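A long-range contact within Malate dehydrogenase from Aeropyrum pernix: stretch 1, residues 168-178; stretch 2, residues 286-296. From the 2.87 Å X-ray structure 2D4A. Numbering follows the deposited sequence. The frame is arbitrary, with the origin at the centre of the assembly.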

# COMPACT_ATOMS: atom_id res chain seq x y z
N VAL B 168 -4.31 5.54 -27.24
CA VAL B 168 -4.06 6.86 -27.83
C VAL B 168 -2.69 6.87 -28.53
O VAL B 168 -1.85 6.02 -28.26
CB VAL B 168 -4.11 7.98 -26.75
CG1 VAL B 168 -5.53 8.14 -26.24
CG2 VAL B 168 -3.18 7.64 -25.58
N LEU B 169 -2.48 7.83 -29.43
CA LEU B 169 -1.22 7.95 -30.16
C LEU B 169 -1.04 9.38 -30.66
O LEU B 169 -1.91 10.23 -30.48
CB LEU B 169 -1.21 7.04 -31.40
CG LEU B 169 -1.27 5.53 -31.32
CD1 LEU B 169 -1.74 4.99 -32.65
CD2 LEU B 169 0.07 4.96 -30.93
N GLY B 170 0.10 9.63 -31.29
CA GLY B 170 0.37 10.93 -31.85
C GLY B 170 1.42 11.73 -31.13
O GLY B 170 2.62 11.45 -31.22
N MET B 171 0.97 12.77 -30.43
CA MET B 171 1.84 13.63 -29.66
C MET B 171 1.00 14.23 -28.56
O MET B 171 -0.22 14.11 -28.58
CB MET B 171 2.46 14.70 -30.57
CG MET B 171 1.50 15.43 -31.52
SD MET B 171 0.90 16.99 -30.84
CE MET B 171 -0.61 16.45 -30.23
N HIS B 172 1.65 14.86 -27.59
CA HIS B 172 0.95 15.43 -26.45
C HIS B 172 0.42 16.84 -26.69
O HIS B 172 1.00 17.82 -26.22
CB HIS B 172 1.88 15.43 -25.24
CG HIS B 172 1.15 15.39 -23.93
ND1 HIS B 172 1.49 16.19 -22.87
CD2 HIS B 172 0.10 14.64 -23.52
CE1 HIS B 172 0.68 15.94 -21.85
NE2 HIS B 172 -0.17 15.00 -22.23
N GLY B 173 -0.69 16.93 -27.41
CA GLY B 173 -1.27 18.23 -27.69
C GLY B 173 -2.48 18.11 -28.59
O GLY B 173 -3.12 17.07 -28.65
N GLN B 174 -2.76 19.19 -29.32
CA GLN B 174 -3.89 19.26 -30.24
C GLN B 174 -4.06 18.02 -31.14
O GLN B 174 -5.17 17.53 -31.31
CB GLN B 174 -3.76 20.53 -31.11
CG GLN B 174 -2.30 20.92 -31.43
CD GLN B 174 -2.15 21.82 -32.67
OE1 GLN B 174 -2.75 22.90 -32.75
NE2 GLN B 174 -1.33 21.38 -33.62
N LYS B 175 -2.97 17.52 -31.72
CA LYS B 175 -3.07 16.36 -32.60
C LYS B 175 -2.97 14.97 -31.97
O LYS B 175 -2.62 13.98 -32.63
CB LYS B 175 -2.06 16.50 -33.75
CG LYS B 175 -2.56 17.38 -34.90
CD LYS B 175 -2.97 18.77 -34.42
CE LYS B 175 -3.52 19.63 -35.55
NZ LYS B 175 -3.82 21.03 -35.10
N MET B 176 -3.26 14.88 -30.68
CA MET B 176 -3.25 13.60 -29.99
C MET B 176 -4.56 12.96 -30.45
O MET B 176 -5.60 13.63 -30.46
CB MET B 176 -3.26 13.81 -28.47
CG MET B 176 -3.21 12.54 -27.59
SD MET B 176 -4.81 11.70 -27.25
CE MET B 176 -5.79 13.01 -26.48
N PHE B 177 -4.53 11.70 -30.85
CA PHE B 177 -5.76 11.03 -31.26
C PHE B 177 -5.86 9.64 -30.65
O PHE B 177 -4.84 8.98 -30.42
CB PHE B 177 -5.88 10.94 -32.79
CG PHE B 177 -4.94 9.96 -33.42
CD1 PHE B 177 -5.40 8.74 -33.91
CD2 PHE B 177 -3.58 10.26 -33.53
CE1 PHE B 177 -4.53 7.83 -34.50
CE2 PHE B 177 -2.70 9.37 -34.13
CZ PHE B 177 -3.17 8.15 -34.61
N PRO B 178 -7.09 9.21 -30.35
CA PRO B 178 -7.44 7.92 -29.76
C PRO B 178 -7.73 6.94 -30.88
O PRO B 178 -7.94 7.35 -32.02
CB PRO B 178 -8.71 8.24 -29.02
CG PRO B 178 -9.40 9.08 -30.06
CD PRO B 178 -8.29 10.05 -30.44
N ARG B 286 -3.32 8.49 -41.33
CA ARG B 286 -3.34 9.89 -41.69
C ARG B 286 -3.24 10.74 -40.43
O ARG B 286 -2.53 11.74 -40.39
CB ARG B 286 -4.63 10.23 -42.44
CG ARG B 286 -4.76 11.67 -42.91
CD ARG B 286 -6.11 11.91 -43.59
NE ARG B 286 -7.23 11.45 -42.76
CZ ARG B 286 -7.59 11.99 -41.60
NH1 ARG B 286 -6.93 13.04 -41.11
NH2 ARG B 286 -8.61 11.49 -40.92
N LYS B 287 -3.94 10.32 -39.39
CA LYS B 287 -3.92 11.05 -38.14
C LYS B 287 -2.55 10.99 -37.45
O LYS B 287 -2.13 11.96 -36.82
CB LYS B 287 -5.03 10.53 -37.22
CG LYS B 287 -6.41 10.59 -37.86
CD LYS B 287 -7.46 11.19 -36.93
CE LYS B 287 -8.51 10.17 -36.52
NZ LYS B 287 -9.33 9.73 -37.69
N PHE B 288 -1.85 9.88 -37.60
CA PHE B 288 -0.53 9.76 -36.99
C PHE B 288 0.44 10.67 -37.74
O PHE B 288 1.28 11.35 -37.15
CB PHE B 288 -0.03 8.32 -37.07
CG PHE B 288 1.28 8.10 -36.37
CD1 PHE B 288 1.32 7.96 -34.99
CD2 PHE B 288 2.47 8.12 -37.08
CE1 PHE B 288 2.53 7.84 -34.33
CE2 PHE B 288 3.69 8.00 -36.43
CZ PHE B 288 3.72 7.86 -35.06
N ASP B 289 0.32 10.64 -39.06
CA ASP B 289 1.15 11.43 -39.95
C ASP B 289 1.01 12.92 -39.63
O ASP B 289 1.98 13.68 -39.68
CB ASP B 289 0.74 11.15 -41.39
CG ASP B 289 1.63 11.82 -42.39
OD1 ASP B 289 2.86 11.65 -42.30
OD2 ASP B 289 1.09 12.51 -43.28
N GLU B 290 -0.21 13.32 -39.28
CA GLU B 290 -0.47 14.70 -38.93
C GLU B 290 0.14 15.02 -37.58
O GLU B 290 0.67 16.11 -37.37
CB GLU B 290 -1.98 14.96 -38.94
CG GLU B 290 -2.51 15.24 -40.34
CD GLU B 290 -4.01 15.22 -40.43
OE1 GLU B 290 -4.68 15.65 -39.47
OE2 GLU B 290 -4.54 14.78 -41.48
N ALA B 291 0.09 14.06 -36.66
CA ALA B 291 0.67 14.26 -35.34
C ALA B 291 2.17 14.50 -35.47
O ALA B 291 2.73 15.34 -34.79
CB ALA B 291 0.41 13.04 -34.47
N VAL B 292 2.81 13.74 -36.36
CA VAL B 292 4.25 13.87 -36.58
C VAL B 292 4.62 15.23 -37.14
O VAL B 292 5.72 15.72 -36.92
CB VAL B 292 4.78 12.81 -37.56
CG1 VAL B 292 6.27 13.00 -37.78
CG2 VAL B 292 4.49 11.41 -37.04
N GLN B 293 3.70 15.83 -37.90
CA GLN B 293 3.93 17.14 -38.50
C GLN B 293 3.85 18.26 -37.49
O GLN B 293 4.48 19.30 -37.64
CB GLN B 293 2.93 17.39 -39.63
CG GLN B 293 3.39 16.84 -40.95
CD GLN B 293 4.68 17.50 -41.42
OE1 GLN B 293 5.42 16.93 -42.21
NE2 GLN B 293 4.95 18.71 -40.92
N ALA B 294 3.04 18.05 -36.45
CA ALA B 294 2.87 19.03 -35.41
C ALA B 294 4.15 19.13 -34.60
O ALA B 294 4.60 20.22 -34.24
CB ALA B 294 1.70 18.66 -34.52
N VAL B 295 4.76 17.98 -34.31
CA VAL B 295 6.00 17.96 -33.54
C VAL B 295 7.13 18.53 -34.39
O VAL B 295 7.98 19.27 -33.90
CB VAL B 295 6.35 16.52 -33.08
CG1 VAL B 295 7.60 16.52 -32.21
CG2 VAL B 295 5.18 15.93 -32.30
N LYS B 296 7.14 18.18 -35.68
CA LYS B 296 8.16 18.67 -36.61
C LYS B 296 8.10 20.19 -36.61
O LYS B 296 9.12 20.87 -36.56
CB LYS B 296 7.87 18.14 -38.01
CG LYS B 296 9.00 18.33 -39.02
CD LYS B 296 9.88 17.08 -39.14
CE LYS B 296 9.05 15.86 -39.60
NZ LYS B 296 9.90 14.64 -39.77
O HOH W 1 -3.99 13.54 -35.20

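A hairpin-like loop packs against one face of a helix. Stretch 1 enters and leaves as paired strands. Leu 169 N donates to Phe 177 O at 2.8 Å, and Phe 177 N donates to Leu 169 O at 3.0 Å. A type I turn from Gly 173 to Met 176 lies in the loop between them. Stretch 2 is helical throughout. No direct hydrogen bond crosses the contact, so packing does most of the work, over 469 Å² of buried surface.

The closest pair of CA atoms is Gly 170 CA and Ala 291 CA, 4.8 Å apart. Gly 170 CA touches Ala 291 CB at 3.4 Å. Both residues are small, which fits the close approach. The phi/psi of Gly 170, 108/-108, also calls for glycine. A CB would be jammed against the preceding carbonyl, would clash with Lys 175 O, and would lie 3.2 Å from Ala 291 CB.

Phe 177 points toward the helix with chi1 p (72°) and chi2 106°. This lays one ring face under Lys 287. Lys 287 CB sits 3.6 Å from the centroid of the Phe 177 ring, 6° off the normal, a CH-pi contact. Lys 287 has chi1 m; its CB points toward the loop, but the end of its chain leads away. The aliphatic base is thus used for packing while the amine stays clear of the contact. Phe 177 CZ also meets Phe 288 CB at 4.0 Å.

Phe 288 leaves the helix sideways with chi1 t. Its ring edge faces Leu 169, with Phe 288 CD1 4.5 Å from Leu 169 CB. Both side chains are buried and apolar.

Met 171 points toward the helix with chi1 p (47°); chi2 and chi3 lie between wells. The chain runs over a surface of small residues. Met 171 CB meets Val 295 CG2 at 3.5 Å, Met 171 CG lies 4.0 Å from Ala 291 CB, and Met 171 SD lies 4.1 Å from Ala 294 CB. The methyl group is modelled too close to Gly 173, so its position carries little weight.

Lys 175 has chi1 m and chi2 p. Its CB packs 4.4 Å from Ala 294 CB, and its end then leads away from the helix.

One water bridges the stretches. It donates to Lys 175 O and to Lys 287 O, each 2.9 Å from the water O. On the helix, Arg 286 NH1 forms a salt bridge with Glu 290 OE2 at 3.0 Å, one turn apart.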